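Local coordinates for periplasmic lipopolysaccharide transport protein LPTH (Pseudomonas aeruginosa, PDB 4UU4) that binds lipopolysaccharide and is required for its translocation from the inner to the outer membrane, probably as part of a bridge spanning the periplasm, at residues A149-G154 with P160-D165; T108-V113 with R117-D122; Q123-Q128 with T132-K137. All blocks are in the same frame, centred on the assembly; numbering follows the deposited sequence.

Contact 1 of 3, residues A149-G154 with P160-D165; sequences AGRATG and PRPRID
Pro-162 CA sits over one face of the Arg-151 guanidinium, off centre toward the rim of the group, and the two side chains cross at a slant. NE approaches Pro-162 CA to 3.5 Å, and NH1 comes to 3.7 Å from Pro-162 CB, so the contact runs over the guanidinium and reaches the proline ring as well. Two torsions account for this placement: CG lies beside the backbone N (chi1 -59°), and the bend at chi3 (62°) folds the far half of the chain over the opposite segment. The same group also makes a salt bridge, NH2 to Glu-136 OE2.

Ile-164 approaches residues 149-150 with both branches. Its CD1 meets Ala-149 CB at 3.9 Å, while CG2 lies 4.0 Å from Gly-150 N, a nonpolar approach to the backbone. A chi1 of 64° orients the pair, placing CG1 between the backbone N and the carbonyl carbon and CG2 beside N, so that CD1 faces Ala-149 and CG2 faces Gly-150.

No direct hydrogen bond joins the segments. One water bridges them, donating to Gly-150 O at 3.1 Å and to Arg-161 O at 2.7 Å, and so links two carbonyl oxygens, which as acceptors need a donor between them. The Arg-161 side chain instead runs extended along its own segment to a salt bridge between its NH2 and Asp-165 OD2 (3.3 Å).

None of the touching residues is buried, and the two segments bury 253 Å² between them, both sides summed. Direct contact is thus slight: a cationic face on proline, a small apolar patch and one water. Glu-136 adds a shared acceptor joining both segments, its carboxylate taking Arg-151 NH2 and the backbone N atoms of Ala-152 and Arg-161.

Contact 2 of 3, residues T108-V113 with R117-D122; sequences TIQYFV and RVVLID
Phe-112 N donates to Arg-117 O at 2.7 Å, the shortest polar bond between the strands, bent to 145° at the hydrogen although the donor approaches nearly along the C=O axis. The return bond, Arg-117 N to Phe-112 O, is longer at 3.2 Å, and its donor stands well above the carbonyl plane. Further along, Gln-110 N to Val-119 O and Val-119 N to Gln-110 O are matched at 2.9 Å each. Beyond them Ile-121 N bonds to Thr-108 O, whereas the reverse bond from Thr-108 N is weak. These reciprocal pairs, with strand directions 169° apart, establish a regular antiparallel ladder.

On one face, the non-hydrogen-bonded pairs carry Ile-109, Tyr-111, Val-118 and Leu-120, all buried. Ile-109 and Leu-120 lie alongside each other, CD1 to CD2 at 3.6 Å, while Ile-109 CG2 reaches diagonally to Val-118 CG1 at 3.7 Å. Val-118 turns its other methyl, CG2, to Tyr-111 CD1 at 3.6 Å, so its two methyls touch the isoleucine and the tyrosine respectively. This face packs on strand 89-93 of the other sheet, through Ala-89 and Tyr-91.

The opposite face includes Gln-110, Phe-112 and Val-119. Val-119 CG1, set between the backbone N and the carbonyl carbon (chi1 45°), meets the edge of the Phe-112 ring in its plane, 3.5 Å from CE2, and the Gln-110 side chain runs beside it.

A short connection joins the strands into a beta hairpin within one of the two antiparallel sheets of the LptA-type beta-jellyroll, its apolar face turned to the interior.

Contact 3 of 3, residues Q123-Q128 with T132-K137; sequences QAKVIQ and TFEGEK
Val-126 and Phe-133 satisfy each other's backbone completely across the strands: Val-126 N donates to Phe-133 O and Phe-133 N returns a bond to Val-126 O, each 2.9 Å long. A third bond runs from Gly-135 N to Ala-124 O, again 2.9 Å. Two acceptors also receive CA-H contacts: Lys-125 CA stands 3.1 Å from Phe-133 O, and Glu-134 CA is 3.3 Å from Ala-124 O.

The residues alternating with these turn their amides and carbonyls to the flanking strands. Lys-125 and Ile-127 bond with Tyr-105 and Lys-103 on one side, and Thr-132 and Glu-134 with Val-167 and Asp-165 on the other. The hairpin therefore lies within the sheet rather than at its edge.

Among the side chains, Lys-125 and Glu-134 run alongside each other, pointing the same way and meeting through their aliphatic parts, CG to CG at 3.6 Å. The anti position of the lysine CG relative to its backbone N (chi1 -160°) brings it there. Their charges do not touch, since Lys-125 NZ stays 4.8 Å from Glu-134 OE2; the lysine makes a cation-pi interaction with Tyr-105. On the other face Val-126 CB meets Phe-133 CB at 3.8 Å, but the phenylalanine is poorly ordered. Past the corner, the Glu-136 carboxylate accepts from the backbone N atoms of Ala-152 and Arg-161 and forms a salt bridge with Arg-151 NH2, while Gln-123 OE1 bonds to Ser-159 OG.

Cohesion thus comes from the peptide groups and aliphatic contact; the opposite charges of Lys-125 and Glu-134 probably add only a modest attraction.

From the N terminus, contact 2 comes first and closes the four-residue connection (113-116) between strands 109-112 and 117-121. The chain then turns a corner at Asp-122 and Gln-123 into the other sheet, where contact 3 closes the tight turn between strands 124-128 and 131-135. Contact 1 follows last, closing the long loop between strands 147-150 and 165-167. The three are in series; none nests within or crosses another. Asp-122 N probably bonds to Glu-136 O at 3.0 Å, joining contacts 2 and 3 where the chain passes between sheets. Contact 1 brings together the terminal strand of one sheet and the approach to that of the other, with Glu-136 of contact 3 bonded to both its segments.

Contact 1 of 3, residues A149-G154 with P160-D165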
loop_
_atom_site.group_PDB
_atom_site.type_symbol
_atom_site.label_atom_id
_atom_site.label_comp_id
_atom_site.label_asym_id
_atom_site.label_seq_id
_atom_site.Cartn_x
_atom_site.Cartn_y
_atom_site.Cartn_z
ATOM N N ALA A 149 8.468 1.848 11.304
ATOM C CA ALA A 149 8.880 0.474 11.059
ATOM C C ALA A 149 8.973 -0.276 12.379
ATOM O O ALA A 149 9.495 0.246 13.361
ATOM C CB ALA A 149 10.207 0.438 10.330
ATOM N N GLY A 150 8.461 -1.500 12.403
ATOM C CA GLY A 150 8.451 -2.277 13.626
ATOM C C GLY A 150 7.910 -3.668 13.408
ATOM O O GLY A 150 7.913 -4.171 12.292
ATOM N N ARG A 151 7.446 -4.292 14.482
ATOM C CA ARG A 151 6.919 -5.644 14.399
ATOM C C ARG A 151 5.423 -5.628 14.146
ATOM O O ARG A 151 4.734 -4.656 14.458
ATOM C CB ARG A 151 7.217 -6.418 15.683
ATOM C CG ARG A 151 8.688 -6.537 16.005
ATOM C CD ARG A 151 8.948 -7.765 16.840
ATOM N NE ARG A 151 8.583 -8.978 16.119
ATOM C CZ ARG A 151 8.687 -10.204 16.616
ATOM N NH1 ARG A 151 9.148 -10.387 17.844
ATOM N NH2 ARG A 151 8.330 -11.249 15.882
ATOM N N ALA A 152 4.925 -6.718 13.578
ATOM C CA ALA A 152 3.502 -6.854 13.317
ATOM C C ALA A 152 2.794 -7.388 14.557
ATOM O O ALA A 152 2.690 -8.594 14.747
ATOM C CB ALA A 152 3.278 -7.773 12.134
ATOM N N THR A 153 2.315 -6.489 15.411
ATOM C CA THR A 153 1.618 -6.899 16.626
ATOM C C THR A 153 0.234 -7.461 16.333
ATOM O O THR A 153 -0.716 -6.708 16.121
ATOM C CB THR A 153 1.433 -5.726 17.608
ATOM O OG1 THR A 153 0.747 -4.655 16.947
ATOM C CG2 THR A 153 2.777 -5.227 18.132
ATOM N N GLY A 154 0.121 -8.783 16.339
ATOM C CA GLY A 154 -1.151 -9.446 16.151
ATOM C C GLY A 154 -1.523 -9.622 14.693
ATOM O O GLY A 154 -2.687 -9.497 14.330
ATOM N N PRO A 160 8.882 -14.152 10.095
ATOM C CA PRO A 160 9.247 -13.445 11.332
ATOM C C PRO A 160 10.536 -12.643 11.209
ATOM O O PRO A 160 11.547 -13.151 10.728
ATOM C CB PRO A 160 9.424 -14.588 12.335
ATOM C CG PRO A 160 8.558 -15.683 11.804
ATOM C CD PRO A 160 8.685 -15.589 10.318
ATOM N N ARG A 161 10.487 -11.389 11.644
ATOM C CA ARG A 161 11.636 -10.494 11.572
ATOM C C ARG A 161 11.599 -9.509 12.743
ATOM O O ARG A 161 11.174 -8.368 12.586
ATOM C CB ARG A 161 11.629 -9.739 10.242
ATOM C CG ARG A 161 12.908 -8.987 9.933
ATOM C CD ARG A 161 12.712 -8.017 8.778
ATOM N NE ARG A 161 13.946 -7.317 8.437
ATOM C CZ ARG A 161 14.730 -7.637 7.413
ATOM N NH1 ARG A 161 14.407 -8.647 6.615
ATOM N NH2 ARG A 161 15.836 -6.942 7.182
ATOM N N PRO A 162 12.036 -9.962 13.928
ATOM C CA PRO A 162 11.951 -9.192 15.178
ATOM C C PRO A 162 12.789 -7.913 15.182
ATOM O O PRO A 162 12.588 -7.053 16.039
ATOM C CB PRO A 162 12.482 -10.175 16.227
ATOM C CG PRO A 162 12.303 -11.528 15.607
ATOM C CD PRO A 162 12.569 -11.315 14.156
ATOM N N ARG A 163 13.715 -7.800 14.237
ATOM C CA ARG A 163 14.557 -6.617 14.109
ATOM C C ARG A 163 14.430 -6.034 12.705
ATOM O O ARG A 163 14.376 -6.771 11.722
ATOM C CB ARG A 163 16.022 -6.975 14.393
ATOM C CG ARG A 163 16.287 -7.528 15.787
ATOM C CD ARG A 163 16.561 -6.421 16.792
ATOM N NE ARG A 163 17.890 -5.838 16.624
ATOM C CZ ARG A 163 18.339 -4.787 17.303
ATOM N NH1 ARG A 163 17.565 -4.192 18.198
ATOM N NH2 ARG A 163 19.558 -4.324 17.083
ATOM N N ILE A 164 14.390 -4.711 12.612
ATOM C CA ILE A 164 14.308 -4.039 11.318
ATOM C C ILE A 164 15.694 -3.665 10.778
ATOM O O ILE A 164 16.659 -3.539 11.533
ATOM C CB ILE A 164 13.457 -2.765 11.408
ATOM C CG1 ILE A 164 14.108 -1.755 12.343
ATOM C CG2 ILE A 164 12.064 -3.077 11.912
ATOM C CD1 ILE A 164 13.204 -0.606 12.667
ATOM N N ASP A 165 15.782 -3.491 9.465
ATOM C CA ASP A 165 17.029 -3.070 8.839
ATOM C C ASP A 165 16.845 -1.748 8.105
ATOM O O ASP A 165 15.778 -1.471 7.560
ATOM C CB ASP A 165 17.542 -4.137 7.869
ATOM C CG ASP A 165 18.754 -4.873 8.404
ATOM O OD1 ASP A 165 19.831 -4.249 8.513
ATOM O OD2 ASP A 165 18.635 -6.078 8.707
HETATM O O HOH W 1 10.531 -5.824 12.087
#

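Contact 2 of 3, residues T108-V113 with R117-D122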
loop_
_atom_site.group_PDB
_atom_site.type_symbol
_atom_site.label_atom_id
_atom_site.label_comp_id
_atom_site.label_asym_id
_atom_site.label_seq_id
_atom_site.Cartn_x
_atom_site.Cartn_y
_atom_site.Cartn_z
ATOM N N THR A 108 1.155 -8.195 2.479
ATOM C CA THR A 108 -0.153 -7.539 2.500
ATOM C C THR A 108 0.015 -6.024 2.577
ATOM O O THR A 108 0.804 -5.527 3.374
ATOM C CB THR A 108 -1.036 -8.035 3.667
ATOM O OG1 THR A 108 -1.262 -9.442 3.534
ATOM C CG2 THR A 108 -2.377 -7.317 3.679
ATOM N N ILE A 109 -0.708 -5.285 1.739
ATOM C CA ILE A 109 -0.664 -3.825 1.824
ATOM C C ILE A 109 -2.064 -3.252 1.992
ATOM O O ILE A 109 -2.958 -3.581 1.233
ATOM C CB ILE A 109 -0.017 -3.194 0.574
ATOM C CG1 ILE A 109 1.448 -3.614 0.437
ATOM C CG2 ILE A 109 -0.113 -1.673 0.631
ATOM C CD1 ILE A 109 2.129 -3.023 -0.786
ATOM N N GLN A 110 -2.266 -2.400 2.987
ATOM C CA GLN A 110 -3.554 -1.732 3.129
ATOM C C GLN A 110 -3.395 -0.240 2.899
ATOM O O GLN A 110 -2.556 0.402 3.526
ATOM C CB GLN A 110 -4.132 -1.970 4.516
ATOM C CG GLN A 110 -4.235 -3.425 4.892
ATOM C CD GLN A 110 -4.604 -3.607 6.346
ATOM O OE1 GLN A 110 -3.752 -3.508 7.230
ATOM N NE2 GLN A 110 -5.878 -3.876 6.605
ATOM N N TYR A 111 -4.198 0.310 1.997
ATOM C CA TYR A 111 -4.181 1.740 1.736
ATOM C C TYR A 111 -5.433 2.376 2.324
ATOM O O TYR A 111 -6.499 2.383 1.703
ATOM C CB TYR A 111 -4.045 2.026 0.234
ATOM C CG TYR A 111 -4.116 3.494 -0.137
ATOM C CD1 TYR A 111 -3.533 4.469 0.665
ATOM C CD2 TYR A 111 -4.758 3.904 -1.298
ATOM C CE1 TYR A 111 -3.600 5.808 0.327
ATOM C CE2 TYR A 111 -4.827 5.236 -1.645
ATOM C CZ TYR A 111 -4.246 6.184 -0.833
ATOM O OH TYR A 111 -4.324 7.510 -1.189
ATOM N N PHE A 112 -5.290 2.883 3.544
ATOM C CA PHE A 112 -6.373 3.550 4.249
ATOM C C PHE A 112 -6.536 4.970 3.709
ATOM O O PHE A 112 -6.034 5.928 4.286
ATOM C CB PHE A 112 -6.091 3.575 5.756
ATOM C CG PHE A 112 -6.191 2.222 6.416
ATOM C CD1 PHE A 112 -7.408 1.752 6.887
ATOM C CD2 PHE A 112 -5.069 1.422 6.567
ATOM C CE1 PHE A 112 -7.504 0.510 7.496
ATOM C CE2 PHE A 112 -5.161 0.180 7.173
ATOM C CZ PHE A 112 -6.376 -0.275 7.637
ATOM N N VAL A 113 -7.251 5.086 2.596
ATOM C CA VAL A 113 -7.337 6.338 1.844
ATOM C C VAL A 113 -7.936 7.527 2.612
ATOM O O VAL A 113 -7.471 8.658 2.461
ATOM C CB VAL A 113 -8.041 6.110 0.483
ATOM C CG1 VAL A 113 -8.764 4.768 0.481
ATOM C CG2 VAL A 113 -8.976 7.258 0.145
ATOM N N ARG A 117 -2.991 6.559 5.095
ATOM C CA ARG A 117 -2.111 5.593 5.740
ATOM C C ARG A 117 -1.950 4.314 4.933
ATOM O O ARG A 117 -2.927 3.696 4.517
ATOM C CB ARG A 117 -2.612 5.263 7.148
ATOM C CG ARG A 117 -1.650 5.678 8.248
ATOM C CD ARG A 117 -2.368 5.897 9.567
ATOM N NE ARG A 117 -1.707 6.917 10.380
ATOM C CZ ARG A 117 -1.887 8.226 10.224
ATOM N NH1 ARG A 117 -2.704 8.674 9.279
ATOM N NH2 ARG A 117 -1.252 9.089 11.006
ATOM N N VAL A 118 -0.703 3.921 4.712
ATOM C CA VAL A 118 -0.411 2.691 3.990
ATOM C C VAL A 118 0.370 1.728 4.876
ATOM O O VAL A 118 1.540 1.961 5.168
ATOM C CB VAL A 118 0.409 2.963 2.717
ATOM C CG1 VAL A 118 0.506 1.706 1.882
ATOM C CG2 VAL A 118 -0.219 4.087 1.911
ATOM N N VAL A 119 -0.273 0.643 5.300
ATOM C CA VAL A 119 0.407 -0.332 6.149
ATOM C C VAL A 119 0.834 -1.593 5.394
ATOM O O VAL A 119 0.022 -2.288 4.786
ATOM C CB VAL A 119 -0.406 -0.679 7.419
ATOM C CG1 VAL A 119 -1.858 -0.921 7.073
ATOM C CG2 VAL A 119 0.194 -1.882 8.130
ATOM N N LEU A 120 2.136 -1.851 5.435
ATOM C CA LEU A 120 2.751 -3.001 4.793
ATOM C C LEU A 120 3.049 -4.054 5.850
ATOM O O LEU A 120 3.714 -3.771 6.842
ATOM C CB LEU A 120 4.052 -2.576 4.109
ATOM C CG LEU A 120 3.958 -1.313 3.246
ATOM C CD1 LEU A 120 4.957 -0.262 3.698
ATOM C CD2 LEU A 120 4.171 -1.642 1.783
ATOM N N ILE A 121 2.547 -5.266 5.642
ATOM C CA ILE A 121 2.767 -6.356 6.581
ATOM C C ILE A 121 3.635 -7.350 5.816
ATOM O O ILE A 121 3.690 -7.317 4.581
ATOM C CB ILE A 121 1.455 -6.787 7.271
ATOM C CG1 ILE A 121 0.840 -5.612 8.034
ATOM C CG2 ILE A 121 1.687 -7.957 8.212
ATOM C CD1 ILE A 121 -0.189 -6.028 9.062
ATOM N N ASP A 122 4.310 -8.215 6.572
ATOM C CA ASP A 122 5.024 -9.428 6.094
ATOM C C ASP A 122 6.059 -9.413 4.977
ATOM O O ASP A 122 5.770 -9.773 3.841
ATOM C CB ASP A 122 4.048 -10.511 5.675
ATOM C CG ASP A 122 4.524 -11.887 6.087
ATOM O OD1 ASP A 122 5.701 -12.015 6.473
ATOM O OD2 ASP A 122 3.716 -12.843 6.024
#

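Contact 3 of 3, residues Q123-Q128 with T132-K137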
loop_
_atom_site.group_PDB
_atom_site.type_symbol
_atom_site.label_atom_id
_atom_site.label_comp_id
_atom_site.label_asym_id
_atom_site.label_seq_id
_atom_site.Cartn_x
_atom_site.Cartn_y
_atom_site.Cartn_z
ATOM N N GLN A 123 7.277 -9.034 5.329
ATOM C CA GLN A 123 8.343 -8.617 4.423
ATOM C C GLN A 123 8.266 -7.142 3.964
ATOM O O GLN A 123 8.649 -6.809 2.845
ATOM C CB GLN A 123 8.508 -9.576 3.263
ATOM C CG GLN A 123 8.783 -10.978 3.754
ATOM C CD GLN A 123 8.451 -12.036 2.733
ATOM O OE1 GLN A 123 8.108 -13.163 3.086
ATOM N NE2 GLN A 123 8.558 -11.685 1.459
ATOM N N ALA A 124 7.791 -6.283 4.861
ATOM C CA ALA A 124 7.614 -4.871 4.561
ATOM C C ALA A 124 8.919 -4.200 4.122
ATOM O O ALA A 124 9.896 -4.168 4.868
ATOM C CB ALA A 124 7.026 -4.155 5.766
ATOM N N LYS A 125 8.927 -3.668 2.904
ATOM C CA LYS A 125 10.081 -2.938 2.402
ATOM C C LYS A 125 9.633 -1.563 1.919
ATOM O O LYS A 125 8.489 -1.390 1.521
ATOM C CB LYS A 125 10.755 -3.711 1.265
ATOM C CG LYS A 125 12.202 -3.313 0.994
ATOM C CD LYS A 125 12.728 -3.946 -0.291
ATOM C CE LYS A 125 12.505 -5.454 -0.315
ATOM N NZ LYS A 125 12.858 -6.062 -1.635
ATOM N N VAL A 126 10.528 -0.583 1.985
ATOM C CA VAL A 126 10.265 0.757 1.463
ATOM C C VAL A 126 11.540 1.339 0.873
ATOM O O VAL A 126 12.552 1.451 1.564
ATOM C CB VAL A 126 9.773 1.735 2.554
ATOM C CG1 VAL A 126 9.683 3.139 1.989
ATOM C CG2 VAL A 126 8.429 1.315 3.109
ATOM N N ILE A 127 11.496 1.714 -0.399
ATOM C CA ILE A 127 12.643 2.354 -1.022
ATOM C C ILE A 127 12.367 3.828 -1.295
ATOM O O ILE A 127 11.581 4.168 -2.185
ATOM C CB ILE A 127 13.056 1.649 -2.325
ATOM C CG1 ILE A 127 13.175 0.140 -2.101
ATOM C CG2 ILE A 127 14.369 2.211 -2.834
ATOM C CD1 ILE A 127 13.421 -0.650 -3.369
ATOM N N GLN A 128 13.002 4.696 -0.508
ATOM C CA GLN A 128 12.930 6.133 -0.745
ATOM C C GLN A 128 14.316 6.754 -0.967
ATOM O O GLN A 128 15.141 6.828 -0.058
ATOM C CB GLN A 128 12.112 6.863 0.341
ATOM C CG GLN A 128 12.749 7.031 1.714
ATOM C CD GLN A 128 11.942 7.961 2.606
ATOM O OE1 GLN A 128 10.719 7.845 2.699
ATOM N NE2 GLN A 128 12.621 8.900 3.253
ATOM N N THR A 132 16.957 2.279 1.801
ATOM C CA THR A 132 16.121 1.080 1.877
ATOM C C THR A 132 15.725 0.727 3.315
ATOM O O THR A 132 16.541 0.745 4.232
ATOM C CB THR A 132 16.759 -0.129 1.135
ATOM O OG1 THR A 132 16.466 -0.042 -0.265
ATOM C CG2 THR A 132 16.239 -1.458 1.668
ATOM N N PHE A 133 14.444 0.422 3.481
ATOM C CA PHE A 133 13.826 0.168 4.770
ATOM C C PHE A 133 13.239 -1.234 4.747
ATOM O O PHE A 133 12.547 -1.587 3.801
ATOM C CB PHE A 133 12.666 1.140 4.948
ATOM C CG PHE A 133 12.875 2.157 6.020
ATOM C CD1 PHE A 133 12.818 1.797 7.353
ATOM C CD2 PHE A 133 13.086 3.486 5.697
ATOM C CE1 PHE A 133 12.995 2.738 8.348
ATOM C CE2 PHE A 133 13.261 4.432 6.686
ATOM C CZ PHE A 133 13.216 4.060 8.013
ATOM N N GLU A 134 13.495 -2.030 5.781
ATOM C CA GLU A 134 12.916 -3.372 5.863
ATOM C C GLU A 134 12.444 -3.692 7.271
ATOM O O GLU A 134 13.094 -3.322 8.246
ATOM C CB GLU A 134 13.909 -4.433 5.385
ATOM C CG GLU A 134 13.830 -4.730 3.898
ATOM C CD GLU A 134 15.026 -5.511 3.393
ATOM O OE1 GLU A 134 16.168 -5.097 3.684
ATOM O OE2 GLU A 134 14.829 -6.529 2.700
ATOM N N GLY A 135 11.310 -4.379 7.369
ATOM C CA GLY A 135 10.709 -4.684 8.655
ATOM C C GLY A 135 9.548 -5.654 8.562
ATOM O O GLY A 135 9.083 -5.988 7.470
ATOM N N GLU A 136 9.088 -6.116 9.719
ATOM C CA GLU A 136 7.930 -6.992 9.797
ATOM C C GLU A 136 6.678 -6.209 9.424
ATOM O O GLU A 136 5.748 -6.748 8.819
ATOM C CB GLU A 136 7.780 -7.560 11.211
ATOM C CG GLU A 136 7.912 -9.070 11.303
ATOM C CD GLU A 136 7.639 -9.589 12.702
ATOM O OE1 GLU A 136 6.826 -8.961 13.413
ATOM O OE2 GLU A 136 8.238 -10.618 13.092
ATOM N N LYS A 137 6.664 -4.932 9.790
ATOM C CA LYS A 137 5.515 -4.078 9.528
ATOM C C LYS A 137 5.903 -2.606 9.385
ATOM O O LYS A 137 6.570 -2.040 10.252
ATOM C CB LYS A 137 4.476 -4.252 10.636
ATOM C CG LYS A 137 3.342 -3.246 10.591
ATOM C CD LYS A 137 2.364 -3.471 11.721
ATOM C CE LYS A 137 1.369 -2.331 11.811
ATOM N NZ LYS A 137 0.191 -2.664 12.658
#